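PDB 1SR4: cytolethal distending toxin protein B from Haemophilus ducreyi, which acts as the DNase I-like catalytic subunit of a tripartite genotoxin, damaging host-cell DNA and disturbing the cell cycle. Local coordinates for the interface of chains B and A. Residues are numbered along the deposited sequence; one frame, centred on the assembly and turned at random. Chains: chain A, cytolethal distending toxin protein B; chain B, Cytolethal distending toxin subunit A.

The interface of chains B and A. Residues chain B 144-146, 152; chain A 206-207, 239, 241, 253.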
loop_
_atom_site.group_PDB
_atom_site.type_symbol
_atom_site.label_atom_id
_atom_site.label_comp_id
_atom_site.label_asym_id
_atom_site.label_seq_id
_atom_site.Cartn_x
_atom_site.Cartn_y
_atom_site.Cartn_z
ATOM N N LEU B 144 -15.127 0.802 -0.445
ATOM C CA LEU B 144 -14.324 1.950 -0.854
ATOM C C LEU B 144 -13.979 1.738 -2.315
ATOM O O LEU B 144 -13.421 0.707 -2.689
ATOM C CB LEU B 144 -13.056 2.076 -0.002
ATOM C CG LEU B 144 -13.245 2.791 1.343
ATOM C CD1 LEU B 144 -14.299 2.068 2.175
ATOM C CD2 LEU B 144 -11.912 2.854 2.083
ATOM N N LEU B 145 -14.343 2.714 -3.133
ATOM C CA LEU B 145 -14.125 2.667 -4.566
ATOM C C LEU B 145 -12.908 3.521 -4.928
ATOM O O LEU B 145 -12.908 4.734 -4.743
ATOM C CB LEU B 145 -15.368 3.208 -5.278
ATOM C CG LEU B 145 -16.757 2.820 -4.729
ATOM C CD1 LEU B 145 -17.830 3.685 -5.393
ATOM C CD2 LEU B 145 -17.034 1.352 -4.976
ATOM N N PRO B 146 -11.860 2.899 -5.458
ATOM C CA PRO B 146 -10.670 3.679 -5.821
ATOM C C PRO B 146 -10.938 4.620 -6.985
ATOM O O PRO B 146 -11.767 4.323 -7.845
ATOM C CB PRO B 146 -9.643 2.595 -6.173
ATOM C CG PRO B 146 -10.509 1.514 -6.798
ATOM C CD PRO B 146 -11.729 1.485 -5.858
ATOM N N VAL B 152 -10.062 7.599 -2.584
ATOM C CA VAL B 152 -11.190 6.670 -2.595
ATOM C C VAL B 152 -12.518 7.382 -2.336
ATOM O O VAL B 152 -12.560 8.479 -1.774
ATOM C CB VAL B 152 -11.067 5.553 -1.505
ATOM C CG1 VAL B 152 -9.842 4.680 -1.748
ATOM C CG2 VAL B 152 -11.012 6.184 -0.098
ATOM N N GLU A 206 -13.795 -5.141 -7.658
ATOM C CA GLU A 206 -13.424 -3.743 -7.818
ATOM C C GLU A 206 -12.132 -3.708 -8.640
ATOM O O GLU A 206 -11.334 -4.626 -8.585
ATOM C CB GLU A 206 -13.140 -3.078 -6.473
ATOM C CG GLU A 206 -14.332 -2.924 -5.547
ATOM C CD GLU A 206 -13.997 -2.022 -4.380
ATOM O OE1 GLU A 206 -13.541 -2.524 -3.331
ATOM O OE2 GLU A 206 -14.166 -0.792 -4.527
ATOM N N PRO A 207 -11.916 -2.633 -9.399
ATOM C CA PRO A 207 -10.714 -2.483 -10.228
ATOM C C PRO A 207 -9.418 -2.652 -9.406
ATOM O O PRO A 207 -9.375 -2.280 -8.227
ATOM C CB PRO A 207 -10.856 -1.061 -10.775
ATOM C CG PRO A 207 -12.359 -0.884 -10.881
ATOM C CD PRO A 207 -12.853 -1.508 -9.589
ATOM N N LEU A 239 -9.410 -5.364 -2.293
ATOM C CA LEU A 239 -8.320 -4.397 -2.446
ATOM C C LEU A 239 -7.862 -4.247 -0.990
ATOM O O LEU A 239 -8.697 -4.170 -0.086
ATOM C CB LEU A 239 -8.837 -3.054 -2.987
ATOM C CG LEU A 239 -9.469 -3.106 -4.389
ATOM C CD1 LEU A 239 -9.857 -1.709 -4.852
ATOM C CD2 LEU A 239 -8.464 -3.737 -5.368
ATOM N N LEU A 241 -7.098 -1.983 1.048
ATOM C CA LEU A 241 -7.144 -0.582 1.421
ATOM C C LEU A 241 -7.005 -0.314 2.902
ATOM O O LEU A 241 -6.655 0.793 3.296
ATOM C CB LEU A 241 -8.428 0.045 0.882
ATOM C CG LEU A 241 -8.668 -0.146 -0.621
ATOM C CD1 LEU A 241 -10.032 0.425 -0.984
ATOM C CD2 LEU A 241 -7.564 0.527 -1.429
ATOM N N PHE A 253 -3.460 -1.518 -7.547
ATOM C CA PHE A 253 -3.867 -1.450 -6.149
ATOM C C PHE A 253 -3.517 -2.799 -5.515
ATOM O O PHE A 253 -3.705 -3.849 -6.131
ATOM C CB PHE A 253 -5.376 -1.190 -6.072
ATOM C CG PHE A 253 -5.768 0.188 -6.547
ATOM C CD1 PHE A 253 -5.821 1.252 -5.653
ATOM C CD2 PHE A 253 -6.015 0.429 -7.887
ATOM C CE1 PHE A 253 -6.110 2.538 -6.089
ATOM C CE2 PHE A 253 -6.305 1.708 -8.339
ATOM C CZ PHE A 253 -6.352 2.770 -7.429
HETATM O O HOH W 1 -13.931 -1.820 -0.514
#
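With CG of A:Glu206 lying beside its backbone N (chi1 -67°) and the chain running out extended beyond it (chi2 -169°), the carboxyl group of the nuclease subunit is delivered to the backbone of B:Leu144 in CdtA. This patch of the CdtA–CdtB interface, part of the CdtA–CdtB–CdtC heterotrimer, illustrates how a loop side chain can address the polar groups of a partner's strand while apolar side chains pack beside them. B:Leu144 to B:Pro146 belong to strand 142-146 of the ricin-type lectin subunit. One carboxyl oxygen, OE1 of A:Glu206, stands 2.9 Å from the oxygen of a water that links it to the strand. The same water accepts the amide N-H of B:Leu144 in a fairly straight bond, 158° at the hydrogen, with an N to water oxygen distance of 2.9 Å. The other oxygen, OE2 of A:Glu206, sits 2.5 Å from the carbonyl O of B:Leu144. Two acceptors would clash at that separation, whereas a protonated carboxyl could form a short hydrogen bond; the proton is not seen, and the nature of this contact remains doubtful.

Leucines and a proline pack to one side of the polar centre. A:Leu241, in the 3-10 helix 241-243, presents its CD1 branch to CB of B:Leu144 at 3.6 Å, and the same methyl lies 4.3 Å from CG1 of B:Val152 on the neighbouring strand. Farther along the strand, B:Pro146, with 71 Å² of its surface hidden by CdtB, fits into the corner formed by A:Leu239 and A:Phe253. Its CG meets the CD1 branch of A:Leu239 at 3.8 Å, the two side chains crossing at about a right angle. The pyrrolidine's next carbon is laid over a face of the A:Phe253 ring as a CH-pi contact, displaced toward the rim, where CB of B:Pro146 lies 3.5 Å from CZ of A:Phe253.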